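Side-chain contacts in putative DNA protection protein (Streptomyces coelicolor, PDB 4CYB), which probably oxidises ferrous iron and holds it in ferric form inside a hollow shell of twelve ferritin-like subunits: residues Cys25-Lys30 with Cys127-Ala132; Arg36-Leu41 with Gly66-Leu71; Tyr55-Leu60 with Ala162-Asp167. All coordinates share one frame; numbering follows the deposited sequence.

Contact 1. Residues Cys25-Lys30 with Cys127-Ala132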
loop_
_atom_site.group_PDB
_atom_site.type_symbol
_atom_site.label_atom_id
_atom_site.label_comp_id
_atom_site.label_asym_id
_atom_site.label_seq_id
_atom_site.Cartn_x
_atom_site.Cartn_y
_atom_site.Cartn_z
ATOM N N CYS J 25 25.575 -6.150 29.118
ATOM C CA CYS J 25 25.592 -7.324 28.236
ATOM C C CYS J 25 25.273 -8.652 28.950
ATOM O O CYS J 25 24.553 -9.467 28.409
ATOM C CB CYS J 25 26.876 -7.487 27.441
ATOM S SG CYS J 25 27.104 -6.165 26.218
ATOM N N GLN J 26 25.793 -8.844 30.187
ATOM C CA GLN J 26 25.398 -10.036 30.958
ATOM C C GLN J 26 23.913 -10.028 31.252
ATOM O O GLN J 26 23.285 -11.081 31.079
ATOM C CB GLN J 26 26.132 -10.076 32.319
ATOM C CG GLN J 26 27.619 -10.229 32.180
ATOM C CD GLN J 26 28.382 -9.890 33.488
ATOM O OE1 GLN J 26 29.608 -9.976 33.519
ATOM N NE2 GLN J 26 27.655 -9.526 34.553
ATOM N N ARG J 27 23.332 -8.902 31.694
ATOM C CA ARG J 27 21.912 -8.894 31.989
ATOM C C ARG J 27 21.086 -9.106 30.683
ATOM O O ARG J 27 20.086 -9.854 30.678
ATOM C CB ARG J 27 21.433 -7.619 32.695
ATOM C CG ARG J 27 22.134 -7.285 34.003
ATOM C CD ARG J 27 22.140 -8.422 35.015
ATOM N NE ARG J 27 20.823 -8.940 35.299
ATOM C CZ ARG J 27 20.053 -8.595 36.335
ATOM N NH1 ARG J 27 20.446 -7.667 37.232
ATOM N NH2 ARG J 27 18.900 -9.206 36.495
ATOM N N LEU J 28 21.530 -8.442 29.609
ATOM C CA LEU J 28 20.762 -8.541 28.335
ATOM C C LEU J 28 20.802 -9.961 27.827
ATOM O O LEU J 28 19.773 -10.433 27.274
ATOM C CB LEU J 28 21.286 -7.549 27.280
ATOM C CG LEU J 28 20.904 -6.087 27.561
ATOM C CD1 LEU J 28 21.684 -5.086 26.718
ATOM C CD2 LEU J 28 19.393 -5.840 27.459
ATOM N N ASN J 29 21.954 -10.629 27.950
ATOM C CA ASN J 29 22.061 -11.982 27.445
ATOM C C ASN J 29 21.173 -12.962 28.183
ATOM O O ASN J 29 20.714 -13.926 27.611
ATOM C CB ASN J 29 23.495 -12.513 27.326
ATOM C CG ASN J 29 24.119 -12.193 25.977
ATOM O OD1 ASN J 29 23.473 -12.349 24.931
ATOM N ND2 ASN J 29 25.378 -11.783 25.988
ATOM N N LYS J 30 20.953 -12.740 29.471
ATOM C CA LYS J 30 20.031 -13.616 30.191
ATOM C C LYS J 30 18.604 -13.408 29.701
ATOM O O LYS J 30 17.864 -14.392 29.454
ATOM C CB LYS J 30 20.143 -13.392 31.736
ATOM C CG LYS J 30 19.177 -14.267 32.559
ATOM C CD LYS J 30 19.284 -15.750 32.201
ATOM C CE LYS J 30 18.627 -16.599 33.288
ATOM N NZ LYS J 30 17.254 -16.177 33.621
ATOM N N CYS J 127 13.494 -8.617 34.327
ATOM C CA CYS J 127 13.476 -7.279 33.738
ATOM C C CYS J 127 13.411 -6.158 34.730
ATOM O O CYS J 127 14.094 -5.179 34.554
ATOM C CB CYS J 127 12.234 -7.066 32.873
ATOM S SG CYS J 127 12.522 -7.528 31.175
ATOM N N HIS J 128 12.533 -6.239 35.719
ATOM C CA HIS J 128 12.483 -5.140 36.737
ATOM C C HIS J 128 13.841 -4.966 37.402
ATOM O O HIS J 128 14.335 -3.836 37.551
ATOM C CB HIS J 128 11.434 -5.454 37.805
ATOM C CG HIS J 128 10.007 -5.228 37.343
ATOM N ND1 HIS J 128 9.505 -3.996 37.098
ATOM C CD2 HIS J 128 8.991 -6.125 37.079
ATOM C CE1 HIS J 128 8.206 -4.097 36.744
ATOM N NE2 HIS J 128 7.883 -5.399 36.739
ATOM N N ASP J 129 14.444 -6.094 37.788
ATOM C CA ASP J 129 15.759 -6.070 38.452
ATOM C C ASP J 129 16.843 -5.528 37.520
ATOM O O ASP J 129 17.610 -4.635 37.898
ATOM C CB ASP J 129 16.137 -7.469 38.975
ATOM C CG ASP J 129 17.502 -7.480 39.632
ATOM O OD1 ASP J 129 17.597 -6.856 40.705
ATOM O OD2 ASP J 129 18.484 -8.039 39.072
ATOM N N ALA J 130 16.936 -6.064 36.295
ATOM C CA ALA J 130 17.953 -5.594 35.330
ATOM C C ALA J 130 17.739 -4.135 34.958
ATOM O O ALA J 130 18.709 -3.400 34.813
ATOM C CB ALA J 130 17.999 -6.468 34.060
ATOM N N ALA J 131 16.485 -3.700 34.818
ATOM C CA ALA J 131 16.183 -2.269 34.580
ATOM C C ALA J 131 16.728 -1.349 35.675
ATOM O O ALA J 131 17.419 -0.353 35.381
ATOM C CB ALA J 131 14.684 -2.037 34.359
ATOM N N ALA J 132 16.457 -1.712 36.926
ATOM C CA ALA J 132 16.968 -0.911 38.062
ATOM C C ALA J 132 18.508 -0.877 38.073
ATOM O O ALA J 132 19.109 0.188 38.253
ATOM C CB ALA J 132 16.443 -1.466 39.375
#
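In the four-helix bundle of this Dps subunit, helix 18-48 is tied to helix 109-136 by a salt bridge between Arg-27 and Asp-129, with Ala-130 filling the space beside it. The backbones come close here, 6.1 Å between the CA atoms of Arg-27 and Ala-130, which is consistent with the small side chain of Ala-130. Arg-27 grips a single oxygen end-on with both terminal nitrogens: NH1 lies 2.7 Å and NH2 2.9 Å from Asp-129 OD2. The oxygen sits almost in the guanidinium plane, yet the two donors reach it differently. NH2 meets the anti lone pair of OD2, the one facing away from the other oxygen, whereas NH1 comes from above the carboxylate, whose plane is turned 40° from the guanidinium. Neither bond is straight, with an N-H...O angle of 144° at NH1. Bends at chi2 and chi3 fold the arginine chain back over Ala-130, whose CB lies beneath the centre of one guanidinium face, 3.7 Å from Arg-27 CZ. A further hydrogen bond links Arg-27 NH1 to Tyr-23 OH, one turn earlier. Flanking the bridge, Leu-28 packs on Val-75 and Val-79 of helix 54-81, while Cys-127 meets Val-150 and Leu-151 of helix 140-164.

Contact 2. Residues Arg36-Leu41 with Gly66-Leu71; sequences RILHDL and GEQLEL
His-39 and Gln-68 mark the nearest backbone approach, 5.6 Å between their CA atoms, where the axes of the two antiparallel segments approach to 9.0 Å with 158° between their directions. This is the first helical hairpin of the ferritin-like four-helix bundle, helix 18-48 against helix 54-81. On one flank His-39 and Leu-69 lie side by side and point the same way. Leu-69 CD1 covers one face of the imidazole in a CH-pi contact, 4.1 Å from the centroid and 20° off the ring normal. With CG anti to the backbone N (chi1 167°), the histidine ring turns toward Leu-69, and Gln-68 CB borders its edge. The ring's rotation is further fixed by a hydrogen bond from His-39 ND1 to the carbonyl O of Ala-65. Leu-69 also packs on Leu-69 of a neighbouring subunit, which places this flank near a subunit interface. The other flank faces the bundle interior. There the NE2 of the buried Gln-68 is satisfied by hydrogen bonds to Gln-157 OE1 and Asn-154 OD1 of helix 140-164. A bend at chi2 swings that amide at a slant across Leu-38, whose CD2 methyl stands 3.6 Å from Gln-68 NE2.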
loop_
_atom_site.group_PDB
_atom_site.type_symbol
_atom_site.label_atom_id
_atom_site.label_comp_id
_atom_site.label_asym_id
_atom_site.label_seq_id
_atom_site.Cartn_x
_atom_site.Cartn_y
_atom_site.Cartn_z
ATOM N N ARG J 36 14.500 -16.151 23.848
ATOM C CA ARG J 36 14.632 -17.250 22.840
ATOM C C ARG J 36 13.783 -18.492 23.149
ATOM O O ARG J 36 13.068 -19.014 22.272
ATOM C CB ARG J 36 16.086 -17.648 22.608
ATOM C CG ARG J 36 16.947 -16.539 22.036
ATOM C CD ARG J 36 16.894 -16.626 20.525
ATOM N NE ARG J 36 17.398 -17.889 19.995
ATOM C CZ ARG J 36 18.699 -18.133 19.814
ATOM N NH1 ARG J 36 19.601 -17.209 20.163
ATOM N NH2 ARG J 36 19.098 -19.320 19.351
ATOM N N ILE J 37 13.770 -18.933 24.427
ATOM C CA ILE J 37 12.943 -20.105 24.766
ATOM C C ILE J 37 11.442 -19.738 24.627
ATOM O O ILE J 37 10.653 -20.532 24.152
ATOM C CB ILE J 37 13.222 -20.533 26.248
ATOM C CG1 ILE J 37 14.721 -20.846 26.392
ATOM C CG2 ILE J 37 12.317 -21.705 26.649
ATOM C CD1 ILE J 37 15.160 -22.011 25.520
ATOM N N LEU J 38 11.070 -18.535 25.040
ATOM C CA LEU J 38 9.676 -18.106 25.033
ATOM C C LEU J 38 9.165 -17.972 23.589
ATOM O O LEU J 38 8.064 -18.430 23.284
ATOM C CB LEU J 38 9.491 -16.799 25.816
ATOM C CG LEU J 38 8.034 -16.317 25.803
ATOM C CD1 LEU J 38 7.080 -17.434 26.248
ATOM C CD2 LEU J 38 7.929 -15.092 26.744
ATOM N N HIS J 39 10.028 -17.478 22.701
ATOM C CA HIS J 39 9.630 -17.421 21.267
ATOM C C HIS J 39 9.306 -18.840 20.783
ATOM O O HIS J 39 8.300 -19.098 20.121
ATOM C CB HIS J 39 10.777 -16.831 20.413
ATOM C CG HIS J 39 10.540 -17.051 18.929
ATOM N ND1 HIS J 39 9.695 -16.267 18.191
ATOM C CD2 HIS J 39 10.923 -18.081 18.128
ATOM C CE1 HIS J 39 9.622 -16.770 16.911
ATOM N NE2 HIS J 39 10.377 -17.860 16.874
ATOM N N ASP J 40 10.219 -19.769 21.057
ATOM C CA ASP J 40 10.074 -21.133 20.617
ATOM C C ASP J 40 8.904 -21.840 21.315
ATOM O O ASP J 40 8.264 -22.686 20.720
ATOM C CB ASP J 40 11.397 -21.884 20.812
ATOM C CG ASP J 40 12.452 -21.478 19.731
ATOM O OD1 ASP J 40 12.115 -20.737 18.729
ATOM O OD2 ASP J 40 13.633 -21.901 19.872
ATOM N N LEU J 41 8.573 -21.475 22.563
ATOM C CA LEU J 41 7.340 -22.015 23.169
ATOM C C LEU J 41 6.076 -21.498 22.442
ATOM O O LEU J 41 5.142 -22.252 22.198
ATOM C CB LEU J 41 7.254 -21.596 24.668
ATOM C CG LEU J 41 8.078 -22.343 25.716
ATOM C CD1 LEU J 41 7.766 -21.618 27.021
ATOM C CD2 LEU J 41 7.587 -23.812 25.734
ATOM N N GLY J 66 5.700 -13.392 16.862
ATOM C CA GLY J 66 6.289 -12.342 16.024
ATOM C C GLY J 66 6.807 -11.182 16.858
ATOM O O GLY J 66 7.855 -10.650 16.597
ATOM N N GLU J 67 6.076 -10.833 17.904
ATOM C CA GLU J 67 6.530 -9.758 18.793
ATOM C C GLU J 67 7.775 -10.161 19.585
ATOM O O GLU J 67 8.708 -9.332 19.722
ATOM C CB GLU J 67 5.364 -9.354 19.710
ATOM C CG GLU J 67 4.271 -8.557 18.954
ATOM C CD GLU J 67 2.942 -8.458 19.746
ATOM O OE1 GLU J 67 2.856 -8.961 20.890
ATOM O OE2 GLU J 67 1.924 -7.942 19.192
ATOM N N GLN J 68 7.828 -11.422 20.045
ATOM C CA GLN J 68 9.011 -11.912 20.780
ATOM C C GLN J 68 10.214 -11.980 19.850
ATOM O O GLN J 68 11.341 -11.661 20.236
ATOM C CB GLN J 68 8.771 -13.295 21.380
ATOM C CG GLN J 68 7.687 -13.270 22.506
ATOM C CD GLN J 68 8.179 -12.644 23.830
ATOM O OE1 GLN J 68 9.379 -12.525 24.073
ATOM N NE2 GLN J 68 7.221 -12.239 24.699
ATOM N N LEU J 69 9.996 -12.364 18.581
ATOM C CA LEU J 69 11.146 -12.428 17.678
ATOM C C LEU J 69 11.745 -11.037 17.458
ATOM O O LEU J 69 12.965 -10.914 17.301
ATOM C CB LEU J 69 10.670 -12.986 16.279
ATOM C CG LEU J 69 11.818 -13.258 15.279
ATOM C CD1 LEU J 69 12.539 -14.545 15.735
ATOM C CD2 LEU J 69 11.168 -13.409 13.898
ATOM N N GLU J 70 10.912 -10.002 17.361
ATOM C CA GLU J 70 11.401 -8.646 17.187
ATOM C C GLU J 70 12.162 -8.192 18.486
ATOM O O GLU J 70 13.216 -7.551 18.398
ATOM C CB GLU J 70 10.280 -7.644 16.799
ATOM C CG GLU J 70 10.826 -6.206 17.001
ATOM C CD GLU J 70 10.005 -5.004 16.490
ATOM O OE1 GLU J 70 8.750 -5.043 16.487
ATOM O OE2 GLU J 70 10.652 -3.985 16.104
ATOM N N LEU J 71 11.642 -8.555 19.645
ATOM C CA LEU J 71 12.413 -8.295 20.917
ATOM C C LEU J 71 13.809 -8.980 20.916
ATOM O O LEU J 71 14.791 -8.385 21.314
ATOM C CB LEU J 71 11.640 -8.767 22.142
ATOM C CG LEU J 71 10.367 -8.012 22.516
ATOM C CD1 LEU J 71 9.719 -8.686 23.763
ATOM C CD2 LEU J 71 10.678 -6.519 22.696
#

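Contact 3. Residues Tyr55-Leu60 with Ala162-Asp167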
loop_
_atom_site.group_PDB
_atom_site.type_symbol
_atom_site.label_atom_id
_atom_site.label_comp_id
_atom_site.label_asym_id
_atom_site.label_seq_id
_atom_site.Cartn_x
_atom_site.Cartn_y
_atom_site.Cartn_z
ATOM N N TYR J 55 -8.372 -22.019 15.980
ATOM C CA TYR J 55 -7.901 -20.948 15.055
ATOM C C TYR J 55 -7.592 -19.648 15.833
ATOM O O TYR J 55 -6.597 -18.964 15.589
ATOM C CB TYR J 55 -8.938 -20.739 13.911
ATOM C CG TYR J 55 -8.579 -19.729 12.849
ATOM C CD1 TYR J 55 -7.403 -19.840 12.111
ATOM C CD2 TYR J 55 -9.491 -18.722 12.512
ATOM C CE1 TYR J 55 -7.122 -18.926 11.079
ATOM C CE2 TYR J 55 -9.223 -17.827 11.488
ATOM C CZ TYR J 55 -8.029 -17.954 10.781
ATOM O OH TYR J 55 -7.722 -17.056 9.806
ATOM N N GLN J 56 -8.445 -19.279 16.798
ATOM C CA GLN J 56 -8.197 -18.169 17.698
ATOM C C GLN J 56 -6.804 -18.247 18.363
ATOM O O GLN J 56 -6.024 -17.296 18.388
ATOM C CB GLN J 56 -9.279 -18.242 18.833
ATOM C CG GLN J 56 -8.938 -17.354 20.001
ATOM C CD GLN J 56 -9.936 -17.515 21.130
ATOM O OE1 GLN J 56 -9.703 -18.302 22.030
ATOM N NE2 GLN J 56 -11.085 -16.827 21.044
ATOM N N LEU J 57 -6.514 -19.392 18.985
ATOM C CA LEU J 57 -5.246 -19.483 19.719
ATOM C C LEU J 57 -4.046 -19.583 18.785
ATOM O O LEU J 57 -2.980 -19.035 19.059
ATOM C CB LEU J 57 -5.247 -20.683 20.681
ATOM C CG LEU J 57 -6.179 -20.443 21.890
ATOM C CD1 LEU J 57 -6.159 -21.638 22.862
ATOM C CD2 LEU J 57 -5.875 -19.111 22.604
ATOM N N HIS J 58 -4.240 -20.308 17.681
ATOM C CA HIS J 58 -3.191 -20.416 16.646
ATOM C C HIS J 58 -2.773 -19.007 16.210
ATOM O O HIS J 58 -1.584 -18.698 16.146
ATOM C CB HIS J 58 -3.762 -21.255 15.528
ATOM C CG HIS J 58 -2.874 -21.386 14.307
ATOM N ND1 HIS J 58 -1.881 -22.284 14.253
ATOM C CD2 HIS J 58 -2.907 -20.738 13.078
ATOM C CE1 HIS J 58 -1.316 -22.255 12.987
ATOM N NE2 HIS J 58 -1.958 -21.305 12.276
ATOM N N LEU J 59 -3.735 -18.141 15.945
ATOM C CA LEU J 59 -3.437 -16.744 15.568
ATOM C C LEU J 59 -2.819 -15.911 16.663
ATOM O O LEU J 59 -1.839 -15.195 16.433
ATOM C CB LEU J 59 -4.712 -16.019 15.126
ATOM C CG LEU J 59 -5.204 -16.636 13.773
ATOM C CD1 LEU J 59 -6.473 -15.907 13.361
ATOM C CD2 LEU J 59 -4.154 -16.659 12.656
ATOM N N LEU J 60 -3.362 -16.044 17.852
ATOM C CA LEU J 60 -2.878 -15.265 18.988
ATOM C C LEU J 60 -1.457 -15.645 19.324
ATOM O O LEU J 60 -0.610 -14.769 19.564
ATOM C CB LEU J 60 -3.747 -15.547 20.217
ATOM C CG LEU J 60 -3.247 -14.797 21.473
ATOM C CD1 LEU J 60 -3.348 -13.264 21.333
ATOM C CD2 LEU J 60 -4.079 -15.273 22.651
ATOM N N ALA J 162 -3.554 -14.966 29.862
ATOM C CA ALA J 162 -4.205 -15.279 31.156
ATOM C C ALA J 162 -5.713 -15.235 31.090
ATOM O O ALA J 162 -6.408 -16.056 31.756
ATOM C CB ALA J 162 -3.689 -14.346 32.251
ATOM N N GLU J 163 -6.259 -14.319 30.289
ATOM C CA GLU J 163 -7.724 -14.238 30.133
ATOM C C GLU J 163 -8.341 -15.471 29.540
ATOM O O GLU J 163 -9.481 -15.778 29.859
ATOM C CB GLU J 163 -8.189 -12.959 29.362
ATOM C CG GLU J 163 -7.896 -11.613 30.013
ATOM C CD GLU J 163 -8.375 -11.454 31.465
ATOM O OE1 GLU J 163 -9.107 -12.302 32.026
ATOM O OE2 GLU J 163 -8.026 -10.424 32.032
ATOM N N HIS J 164 -7.612 -16.208 28.698
ATOM C CA HIS J 164 -8.112 -17.464 28.131
ATOM C C HIS J 164 -8.223 -18.604 29.130
ATOM O O HIS J 164 -8.940 -19.557 28.872
ATOM C CB HIS J 164 -7.248 -17.933 26.977
ATOM C CG HIS J 164 -7.350 -17.025 25.796
ATOM N ND1 HIS J 164 -8.245 -17.206 24.788
ATOM C CD2 HIS J 164 -6.670 -15.864 25.518
ATOM C CE1 HIS J 164 -8.125 -16.156 23.901
ATOM N NE2 HIS J 164 -7.147 -15.378 24.333
ATOM N N LEU J 165 -7.561 -18.466 30.273
ATOM C CA LEU J 165 -7.657 -19.494 31.324
ATOM C C LEU J 165 -8.815 -19.248 32.296
ATOM O O LEU J 165 -9.073 -20.103 33.143
ATOM C CB LEU J 165 -6.366 -19.550 32.174
ATOM C CG LEU J 165 -5.218 -20.230 31.418
ATOM C CD1 LEU J 165 -3.926 -20.116 32.205
ATOM C CD2 LEU J 165 -5.500 -21.697 31.060
ATOM N N VAL J 166 -9.489 -18.113 32.193
ATOM C CA VAL J 166 -10.641 -17.830 33.071
ATOM C C VAL J 166 -11.803 -18.804 32.790
ATOM O O VAL J 166 -12.312 -18.871 31.687
ATOM C CB VAL J 166 -11.080 -16.353 32.989
ATOM C CG1 VAL J 166 -12.334 -16.148 33.879
ATOM C CG2 VAL J 166 -9.939 -15.450 33.429
ATOM N N ASP J 167 -12.217 -19.593 33.784
ATOM C CA ASP J 167 -13.365 -20.489 33.592
ATOM C C ASP J 167 -14.661 -19.739 33.897
ATOM O O ASP J 167 -14.948 -19.466 35.038
ATOM C CB ASP J 167 -13.264 -21.674 34.537
ATOM C CG ASP J 167 -14.323 -22.758 34.252
ATOM O OD1 ASP J 167 -15.108 -22.672 33.268
ATOM O OD2 ASP J 167 -14.358 -23.714 35.042
#
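His-164 reaches from the end of helix 140-164 toward Leu-57, Leu-60 and Gln-56 of helix 54-81, and its side chain alone carries the contact from that segment. Its CB points toward the other helix, and CG, anti to the carbonyl carbon (chi1 -68°), starts the ring 4.1 Å from Leu-57 CD2. That methyl covers one face of the imidazole, offset toward the rim and nearest the position modelled as ND1. It stands 3.9 Å from the ring centroid and 19° off the normal, a CH-pi contact. Farther out, the ring position modelled as NE2 is 3.5 Å from Leu-60 CD2, which also reaches the one modelled as CD2; the Leu-60 side chain, coming head-on from the other helix, sets this methyl obliquely to the ring. Along the side modelled as CE1 lies the end of Gln-56, its amide plane turned 69° from the imidazole. The orientation of both flat groups is uncertain, so their polar pairing stays doubtful. With the ring cut back to an alanine, the Leu-57 and Leu-60 methyls would probably lose the surface they pack against, leaving a gap between the helices. Leu-113 of helix 109-136 also touches His-164, and Phe-54 of a neighbouring subunit meets its ring nearly at right angles. A further subunit brings its own His-164 onto Tyr-55. Contacts passed on in this way, one neighbour giving and another receiving, near one end of a four-helix bundle, are consistent with a threefold interface of the Dps dodecamer.

How the contacts relate
The three contacts are spaced along one four-helix bundle, with contact 2 nearest the chain's centre and contacts 1 and 3 on opposite sides of it. Contact 1 shares helix 18-48 with contact 2, their centres 17 Å apart, and contact 2 shares helix 54-81 with contact 3, centres 18 Å apart. Contacts 1 and 3 are 29 Å apart between centres. In contact 2 the side chain of Leu-69 is about 9 Å from a bound iron and about 6 Å from that of Asp-73, which with Glu-77 binds ferric iron. In contact 3, Leu-57 is about 8 Å, side chain to side chain, from His-46, an iron-binding residue that holds no iron on this chain. Contact 1 lies away from these residues.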